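PDB 4RN7: N-acetylmuramoyl-L-alanine amidase from Peptoclostridium difficile, which probably hydrolyses the amide bond between N-acetylmuramoyl groups and L-alanine in cell-wall peptidoglycan, here represented by its zinc-binding amidase domain. Local coordinates for residues T91-A103 and V124-R138. Sequence-based numbering, arbitrary orientation. Where two conformers were deposited one is given.
Sequences TATGIETWYRNKA and VRDRGIVENNFEVLR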
ATOM      1  N   THR A  91       8.410  18.489  -6.423  1.00 41.49           N
ATOM      2  CA  THR A  91       9.485  17.899  -7.218  1.00 34.64           C
ATOM      3  C   THR A  91       9.865  16.462  -6.841  1.00 37.15           C
ATOM      4  O   THR A  91      10.402  15.742  -7.671  1.00 36.38           O
ATOM      5  CB  THR A  91      10.764  18.798  -7.212  1.00 37.23           C
ATOM      6  OG1 THR A  91      11.312  18.867  -5.887  1.00 45.81           O
ATOM      7  CG2 THR A  91      10.435  20.198  -7.701  1.00 42.99           C
ATOM      8  N   ALA A  92       9.563  16.025  -5.618  1.00 36.51           N
ATOM      9  CA  ALA A  92      10.006  14.696  -5.169  1.00 36.59           C
ATOM     10  C   ALA A  92       9.450  13.552  -6.021  1.00 34.99           C
ATOM     11  O   ALA A  92       8.326  13.635  -6.512  1.00 32.97           O
ATOM     12  CB  ALA A  92       9.634  14.473  -3.713  1.00 37.30           C
ATOM     13  N   THR A  93      10.227  12.481  -6.190  1.00 31.83           N
ATOM     14  CA  THR A  93       9.732  11.312  -6.922  1.00 27.58           C
ATOM     15  C   THR A  93      10.109   9.995  -6.266  1.00 34.20           C
ATOM     16  O   THR A  93      11.043   9.940  -5.467  1.00 35.75           O
ATOM     17  CB  THR A  93      10.267  11.259  -8.358  1.00 36.95           C
ATOM     18  OG1 THR A  93      11.699  11.235  -8.328  1.00 41.81           O
ATOM     19  CG2 THR A  93       9.782  12.453  -9.154  1.00 35.16           C
ATOM     20  N   GLY A  94       9.374   8.940  -6.598  1.00 31.40           N
ATOM     21  CA  GLY A  94       9.770   7.605  -6.193  1.00 27.90           C
ATOM     22  C   GLY A  94       8.854   6.965  -5.168  1.00 31.47           C
ATOM     23  O   GLY A  94       7.935   7.594  -4.638  1.00 29.65           O
ATOM     24  N   ILE A  95       9.132   5.702  -4.873  1.00 28.36           N
ATOM     25  CA  ILE A  95       8.294   4.922  -3.981  1.00 27.09           C
ATOM     26  C   ILE A  95       9.103   4.503  -2.754  1.00 32.28           C
ATOM     27  O   ILE A  95      10.285   4.164  -2.878  1.00 31.23           O
ATOM     28  CB  ILE A  95       7.787   3.684  -4.733  1.00 29.01           C
ATOM     29  CG1 ILE A  95       6.786   4.112  -5.818  1.00 30.45           C
ATOM     30  CG2 ILE A  95       7.134   2.676  -3.785  1.00 28.40           C
ATOM     31  CD1 ILE A  95       6.186   2.955  -6.594  1.00 32.55           C
ATOM     32  N   GLU A  96       8.477   4.537  -1.578  1.00 29.02           N
ATOM     33  CA  GLU A  96       9.117   4.034  -0.366  1.00 26.73           C
ATOM     34  C   GLU A  96       8.093   3.194   0.370  1.00 28.47           C
ATOM     35  O   GLU A  96       6.890   3.369   0.176  1.00 29.96           O
ATOM     36  CB  GLU A  96       9.588   5.180   0.538  1.00 28.93           C
ATOM     37  CG  GLU A  96       8.500   6.178   0.915  1.00 31.84           C
ATOM     38  CD  GLU A  96       9.055   7.371   1.668  1.00 41.10           C
ATOM     39  OE1 GLU A  96      10.053   7.952   1.199  1.00 37.88           O
ATOM     40  OE2 GLU A  96       8.504   7.728   2.730  1.00 36.95           O
ATOM     41  N   THR A  97       8.563   2.284   1.211  1.00 25.71           N
ATOM     42  CA  THR A  97       7.642   1.419   1.950  1.00 26.57           C
ATOM     43  C   THR A  97       7.914   1.539   3.442  1.00 28.68           C
ATOM     44  O   THR A  97       9.062   1.433   3.875  1.00 29.71           O
ATOM     45  CB  THR A  97       7.825  -0.031   1.509  1.00 30.95           C
ATOM     46  OG1 THR A  97       7.504  -0.144   0.118  1.00 29.49           O
ATOM     47  CG2 THR A  97       6.905  -0.958   2.312  1.00 25.80           C
ATOM     48  N   TRP A  98       6.865   1.784   4.224  1.00 27.06           N
ATOM     49  CA  TRP A  98       6.987   1.966   5.666  1.00 31.55           C
ATOM     50  C   TRP A  98       6.667   0.680   6.419  1.00 33.59           C
ATOM     51  O   TRP A  98       5.881  -0.144   5.946  1.00 29.43           O
ATOM     52  CB  TRP A  98       5.988   3.012   6.154  1.00 30.38           C
ATOM     53  CG  TRP A  98       6.138   4.388   5.576  1.00 33.35           C
ATOM     54  CD1 TRP A  98       7.105   4.833   4.720  1.00 33.89           C
ATOM     55  CD2 TRP A  98       5.275   5.504   5.832  1.00 33.20           C
ATOM     56  NE1 TRP A  98       6.892   6.169   4.430  1.00 35.81           N
ATOM     57  CE2 TRP A  98       5.771   6.596   5.095  1.00 34.66           C
ATOM     58  CE3 TRP A  98       4.121   5.679   6.610  1.00 34.13           C
ATOM     59  CZ2 TRP A  98       5.154   7.856   5.122  1.00 39.54           C
ATOM     60  CZ3 TRP A  98       3.512   6.931   6.632  1.00 38.21           C
ATOM     61  CH2 TRP A  98       4.031   7.998   5.897  1.00 37.81           C
ATOM     62  N   TYR A  99       7.268   0.537   7.598  1.00 30.30           N
ATOM     63  CA  TYR A  99       6.910  -0.511   8.550  1.00 32.71           C
ATOM     64  C   TYR A  99       6.991   0.078   9.961  1.00 34.65           C
ATOM     65  O   TYR A  99       7.638   1.107  10.161  1.00 35.49           O
ATOM     66  CB  TYR A  99       7.830  -1.727   8.405  1.00 32.40           C
ATOM     67  CG  TYR A  99       9.292  -1.436   8.649  1.00 33.29           C
ATOM     68  CD1 TYR A  99      10.089  -0.903   7.650  1.00 39.05           C
ATOM     69  CD2 TYR A  99       9.878  -1.714   9.878  1.00 37.81           C
ATOM     70  CE1 TYR A  99      11.433  -0.640   7.869  1.00 38.31           C
ATOM     71  CE2 TYR A  99      11.220  -1.457  10.101  1.00 43.63           C
ATOM     72  CZ  TYR A  99      11.987  -0.918   9.095  1.00 45.81           C
ATOM     73  OH  TYR A  99      13.323  -0.665   9.322  1.00 51.19           O
ATOM     74  N   ARG A 100       6.337  -0.560  10.935  1.00 33.58           N
ATOM     75  CA  ARG A 100       6.262  -0.001  12.292  1.00 37.52           C
ATOM     76  C   ARG A 100       7.627   0.093  12.959  1.00 45.54           C
ATOM     77  O   ARG A 100       8.515  -0.710  12.675  1.00 40.84           O
ATOM     78  CB  ARG A 100       5.293  -0.799  13.183  1.00 45.32           C
ATOM     79  CG  ARG A 100       5.898  -2.023  13.860  1.00 43.38           C
ATOM     80  CD  ARG A 100       4.910  -2.726  14.799  1.00 42.33           C
ATOM     81  NE  ARG A 100       3.693  -3.111  14.088  1.00 38.00           N
ATOM     82  CZ  ARG A 100       3.539  -4.265  13.441  1.00 41.70           C
ATOM     83  NH1 ARG A 100       2.408  -4.527  12.799  1.00 35.29           N
ATOM     84  NH2 ARG A 100       4.522  -5.162  13.427  1.00 37.58           N
ATOM     85  N   ASN A 101       7.786   1.082  13.840  1.00 42.14           N
ATOM     86  CA  ASN A 101       9.034   1.283  14.568  1.00 49.14           C
ATOM     87  C   ASN A 101       9.593   0.001  15.185  1.00 49.47           C
ATOM     88  O   ASN A 101       8.875  -0.714  15.886  1.00 49.48           O
ATOM     89  CB  ASN A 101       8.839   2.316  15.682  1.00 53.56           C
ATOM     90  CG  ASN A 101       8.692   3.734  15.160  1.00 59.75           C
ATOM     91  OD1 ASN A 101       8.923   4.012  13.982  1.00 65.12           O
ATOM     92  ND2 ASN A 101       8.315   4.647  16.048  1.00 54.70           N
ATOM     93  N   LYS A 102      10.875  -0.269  14.923  1.00 54.95           N
ATOM     94  CA  LYS A 102      11.602  -1.381  15.547  1.00 54.21           C
ATOM     95  C   LYS A 102      10.925  -2.742  15.368  1.00 54.89           C
ATOM     96  O   LYS A 102      10.982  -3.594  16.257  1.00 60.39           O
ATOM     97  CB  LYS A 102      11.817  -1.104  17.040  1.00 56.91           C
ATOM     98  CG  LYS A 102      12.722   0.085  17.338  1.00 62.02           C
ATOM     99  CD  LYS A 102      12.774   0.353  18.835  1.00 66.55           C
ATOM    100  CE  LYS A 102      14.023   1.125  19.218  1.00 78.19           C
ATOM    101  NZ  LYS A 102      14.090   1.328  20.695  1.00 83.03           N
ATOM    102  N   ALA A 103      10.291  -2.944  14.221  1.00 52.35           N
ATOM    103  CA  ALA A 103       9.552  -4.179  13.975  1.00 50.03           C
ATOM    104  C   ALA A 103      10.458  -5.411  14.013  1.00 45.25           C
ATOM    105  O   ALA A 103      11.463  -5.478  13.300  1.00 48.44           O
ATOM    106  CB  ALA A 103       8.827  -4.098  12.642  1.00 45.89           C
ATOM    107  N   VAL A 124      11.022   2.714 -10.849  1.00 38.38           N
ATOM    108  CA  VAL A 124      10.867   4.040 -10.287  1.00 36.43           C
ATOM    109  C   VAL A 124      12.045   4.238  -9.356  1.00 32.60           C
ATOM    110  O   VAL A 124      12.796   3.298  -9.084  1.00 38.39           O
ATOM    111  CB  VAL A 124       9.589   4.111  -9.446  1.00 48.68           C
ATOM    112  CG1 VAL A 124       8.379   3.993 -10.335  1.00 54.57           C
ATOM    113  CG2 VAL A 124       9.584   2.996  -8.425  1.00 42.49           C
ATOM    114  N   ARG A 125      12.185   5.456  -8.852  1.00 36.59           N
ATOM    115  CA  ARG A 125      13.262   5.788  -7.935  0.63 41.21           C
ATOM    116  C   ARG A 125      13.059   5.024  -6.632  1.00 38.54           C
ATOM    117  O   ARG A 125      11.960   5.029  -6.072  1.00 34.25           O
ATOM    118  CB  ARG A 125      13.264   7.294  -7.692  0.63 46.03           C
ATOM    119  CG  ARG A 125      14.246   7.788  -6.662  0.63 52.17           C
ATOM    120  CD  ARG A 125      14.449   9.290  -6.847  0.63 57.46           C
ATOM    121  NE  ARG A 125      14.942   9.925  -5.634  0.63 59.91           N
ATOM    122  CZ  ARG A 125      16.230  10.111  -5.367  0.63 59.59           C
ATOM    123  NH1 ARG A 125      17.158   9.710  -6.231  0.63 51.83           N
ATOM    124  NH2 ARG A 125      16.591  10.698  -4.233  0.63 62.50           N
ATOM    125  N   ASP A 126      14.115   4.360  -6.168  1.00 42.76           N
ATOM    126  CA  ASP A 126      14.042   3.513  -4.973  1.00 41.64           C
ATOM    127  C   ASP A 126      14.351   4.337  -3.713  1.00 38.69           C
ATOM    128  O   ASP A 126      15.513   4.571  -3.379  1.00 43.73           O
ATOM    129  CB  ASP A 126      15.003   2.324  -5.148  1.00 38.36           C
ATOM    130  CG  ASP A 126      15.021   1.379  -3.969  1.00 46.71           C
ATOM    131  OD1 ASP A 126      14.223   1.542  -3.024  1.00 37.26           O
ATOM    132  OD2 ASP A 126      15.846   0.440  -4.001  1.00 45.26           O
ATOM    133  N   ARG A 127      13.300   4.787  -3.030  1.00 35.87           N
ATOM    134  CA  ARG A 127      13.448   5.583  -1.815  1.00 34.94           C
ATOM    135  C   ARG A 127      13.685   4.704  -0.583  1.00 39.96           C
ATOM    136  O   ARG A 127      13.874   5.217   0.523  1.00 43.72           O
ATOM    137  CB  ARG A 127      12.227   6.485  -1.601  1.00 34.29           C
ATOM    138  CG  ARG A 127      11.987   7.477  -2.737  1.00 33.46           C
ATOM    139  CD  ARG A 127      10.730   8.321  -2.510  1.00 34.13           C
ATOM    140  NE  ARG A 127      10.840   9.181  -1.333  1.00 35.18           N
ATOM    141  CZ  ARG A 127      11.351  10.407  -1.360  1.00 40.10           C
ATOM    142  NH1 ARG A 127      11.800  10.922  -2.497  1.00 36.77           N
ATOM    143  NH2 ARG A 127      11.423  11.120  -0.250  1.00 52.74           N
ATOM    144  N   GLY A 128      13.685   3.386  -0.780  1.00 39.85           N
ATOM    145  CA  GLY A 128      14.015   2.454   0.288  1.00 35.49           C
ATOM    146  C   GLY A 128      12.863   2.198   1.238  1.00 35.98           C
ATOM    147  O   GLY A 128      11.710   2.488   0.918  1.00 32.88           O
ATOM    148  N   ILE A 129      13.186   1.652   2.409  1.00 36.80           N
ATOM    149  CA  ILE A 129      12.183   1.365   3.427  1.00 32.22           C
ATOM    150  C   ILE A 129      12.406   2.274   4.635  1.00 36.53           C
ATOM    151  O   ILE A 129      13.535   2.715   4.890  1.00 37.46           O
ATOM    152  CB  ILE A 129      12.207  -0.116   3.844  1.00 36.48           C
ATOM    153  CG1 ILE A 129      13.538  -0.479   4.515  1.00 39.72           C
ATOM    154  CG2 ILE A 129      11.960  -1.004   2.631  1.00 38.27           C
ATOM    155  CD1 ILE A 129      13.569  -1.894   5.093  1.00 44.20           C
ATOM    156  N   VAL A 130      11.327   2.561   5.365  1.00 38.48           N
ATOM    157  CA  VAL A 130      11.346   3.567   6.426  1.00 42.43           C
ATOM    158  C   VAL A 130      10.549   3.079   7.635  1.00 39.03           C
ATOM    159  O   VAL A 130       9.459   2.538   7.474  1.00 38.21           O
ATOM    160  CB  VAL A 130      10.668   4.878   5.950  1.00 44.25           C
ATOM    161  CG1 VAL A 130      10.819   5.969   6.991  1.00 59.41           C
ATOM    162  CG2 VAL A 130      11.234   5.336   4.622  1.00 55.60           C
ATOM    163  N   GLU A 131      11.081   3.270   8.838  1.00 39.72           N
ATOM    164  CA  GLU A 131      10.265   3.080  10.032  1.00 40.89           C
ATOM    165  C   GLU A 131       9.289   4.242  10.175  1.00 38.00           C
ATOM    166  O   GLU A 131       9.660   5.411   9.997  1.00 40.22           O
ATOM    167  CB  GLU A 131      11.142   3.003  11.284  1.00 46.87           C
ATOM    168  CG  GLU A 131      11.880   1.684  11.444  1.00 51.02           C
ATOM    169  CD  GLU A 131      12.879   1.709  12.582  1.00 62.25           C
ATOM    170  OE1 GLU A 131      13.445   2.792  12.857  1.00 71.46           O
ATOM    171  OE2 GLU A 131      13.104   0.646  13.198  1.00 68.09           O
ATOM    172  N   ASN A 132       8.047   3.932  10.523  1.00 36.94           N
ATOM    173  CA  ASN A 132       7.051   4.970  10.728  1.00 38.52           C
ATOM    174  C   ASN A 132       6.008   4.513  11.734  1.00 41.89           C
ATOM    175  O   ASN A 132       5.526   3.383  11.663  1.00 41.23           O
ATOM    176  CB  ASN A 132       6.369   5.333   9.411  1.00 33.00           C
ATOM    177  CG  ASN A 132       5.543   6.605   9.515  1.00 42.17           C
ATOM    178  OD1 ASN A 132       4.464   6.615  10.109  1.00 37.56           O
ATOM    179  ND2 ASN A 132       6.049   7.688   8.929  1.00 40.67           N
ATOM    180  N   ASN A 133       5.649   5.401  12.654  1.00 36.63           N
ATOM    181  CA  ASN A 133       4.725   5.052  13.732  1.00 42.13           C
ATOM    182  C   ASN A 133       3.236   5.180  13.377  1.00 40.07           C
ATOM    183  O   ASN A 133       2.388   5.202  14.275  1.00 39.82           O
ATOM    184  CB  ASN A 133       5.033   5.903  14.966  1.00 51.66           C
ATOM    185  CG  ASN A 133       4.802   5.156  16.267  1.00 65.76           C
ATOM    186  OD1 ASN A 133       5.044   3.953  16.358  1.00 71.57           O
ATOM    187  ND2 ASN A 133       4.334   5.872  17.284  1.00 71.35           N
ATOM    188  N   PHE A 134       2.928   5.257  12.082  1.00 33.20           N
ATOM    189  CA  PHE A 134       1.548   5.345  11.591  1.00 36.38           C
ATOM    190  C   PHE A 134       0.636   4.341  12.302  1.00 37.34           C
ATOM    191  O   PHE A 134       0.954   3.150  12.375  1.00 34.16           O
ATOM    192  CB  PHE A 134       1.534   5.097  10.080  1.00 32.86           C
ATOM    193  CG  PHE A 134       0.194   5.319   9.423  1.00 29.35           C
ATOM    194  CD1 PHE A 134      -0.399   6.582   9.423  1.00 39.88           C
ATOM    195  CD2 PHE A 134      -0.453   4.276   8.769  1.00 33.05           C
ATOM    196  CE1 PHE A 134      -1.624   6.793   8.798  1.00 42.45           C
ATOM    197  CE2 PHE A 134      -1.683   4.479   8.134  1.00 32.91           C
ATOM    198  CZ  PHE A 134      -2.266   5.737   8.154  1.00 35.45           C
ATOM    199  N   GLU A 135      -0.484   4.828  12.833  1.00 31.10           N
ATOM    200  CA  GLU A 135      -1.321   4.028  13.731  1.00 36.02           C
ATOM    201  C   GLU A 135      -1.737   2.671  13.148  1.00 32.46           C
ATOM    202  O   GLU A 135      -1.738   1.661  13.869  1.00 36.44           O
ATOM    203  CB  GLU A 135      -2.552   4.826  14.187  1.00 37.39           C
ATOM    204  CG  GLU A 135      -3.438   4.068  15.180  1.00 35.29           C
ATOM    205  CD  GLU A 135      -4.528   4.924  15.793  1.00 45.47           C
ATOM    206  OE1 GLU A 135      -4.639   6.116  15.443  1.00 48.46           O
ATOM    207  OE2 GLU A 135      -5.272   4.395  16.641  1.00 48.68           O
ATOM    208  N   VAL A 136      -2.058   2.637  11.855  1.00 30.67           N
ATOM    209  CA  VAL A 136      -2.475   1.379  11.231  1.00 33.46           C
ATOM    210  C   VAL A 136      -1.369   0.324  11.295  1.00 35.14           C
ATOM    211  O   VAL A 136      -1.642  -0.867  11.496  1.00 32.62           O
ATOM    212  CB  VAL A 136      -2.978   1.575   9.789  1.00 34.36           C
ATOM    213  CG1 VAL A 136      -3.421   0.254   9.190  1.00 35.14           C
ATOM    214  CG2 VAL A 136      -4.142   2.554   9.768  1.00 29.26           C
ATOM    215  N   LEU A 137      -0.118   0.762  11.159  1.00 29.28           N
ATOM    216  CA  LEU A 137       1.013  -0.143  11.282  1.00 31.27           C
ATOM    217  C   LEU A 137       1.248  -0.487  12.744  1.00 36.80           C
ATOM    218  O   LEU A 137       1.469  -1.651  13.099  1.00 33.40           O
ATOM    219  CB  LEU A 137       2.279   0.510  10.717  1.00 30.00           C
ATOM    220  CG  LEU A 137       2.215   0.963   9.256  1.00 30.67           C
ATOM    221  CD1 LEU A 137       3.557   1.544   8.809  1.00 29.89           C
ATOM    222  CD2 LEU A 137       1.805  -0.183   8.351  1.00 29.36           C
ATOM    223  N   ARG A 138       1.220   0.543  13.585  1.00 35.39           N
ATOM    224  CA  ARG A 138       1.548   0.403  14.997  1.00 35.11           C
ATOM    225  C   ARG A 138       0.605  -0.534  15.745  1.00 37.32           C
ATOM    226  O   ARG A 138       1.051  -1.337  16.575  1.00 43.52           O
ATOM    227  CB  ARG A 138       1.559   1.780  15.661  1.00 35.73           C
ATOM    228  CG  ARG A 138       2.032   1.756  17.098  1.00 42.25           C
ATOM    229  CD  ARG A 138       1.887   3.114  17.756  1.00 54.56           C
ATOM    230  NE  ARG A 138       0.483   3.468  17.952  1.00 56.15           N
ATOM    231  CZ  ARG A 138      -0.084   4.565  17.462  1.00 59.50           C
ATOM    232  NH1 ARG A 138       0.633   5.421  16.746  1.00 50.58           N
ATOM    233  NH2 ARG A 138      -1.367   4.812  17.689  1.00 61.21           N
TER
HETATM  234  O   HOH W   1      12.850  12.955  -4.748  1.00 47.84           O
HETATM  235  O   HOH W   2      14.325  -1.229  11.589  1.00 57.30           O
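Strands 95-99 and 126-131 pair in parallel at one margin of the mixed sheet, I95 to Y99 lying against R125 to N132, with 126-131 outermost. I95 N bonds to R125 O and I95 O takes R127 N; T97 and Y99 continue the ladder to G128, V130 and N132. A beta bulge at R127-G128 shifts the register by one residue, and the Asx turn of D126, whose OD1 accepts from G128 N, spans it. The R127 guanidinium reaches back over the partner strand: NE meets E96 OE1 almost straight in a 2.9 Å salt bridge on the anti side of the carboxylate, and NH1 bonds to T93 O at 3.2 Å from above the carbonyl plane. E96 OE2 in turn receives W98 NE1 at 2.8 Å in the indole plane (angle 179°), so one carboxylate fixes both arginine and ring. Together with helix 107-122 the strands form a beta-alpha-beta crossover within this Amidase_3-family domain, and Q115 of that helix binds I95 O, T97 OG1 and D126 OD1. The N132 amide stacks on one face of W98, planes 7° apart, CG 3.4 Å from CE3; its OD1 accepts from F134 N in a second Asx turn leading into helix 135-139, and F134 packs near zinc ligand H82. On the Y99 side, E131 CG lies 3.5 Å from the phenol OH, and E131 OE2 accepts K102 N. Bent at chi3 (57°), R100 grips L137 O side-on through NE (2.8 Å) and NH1, while its NH2 pairs with D105.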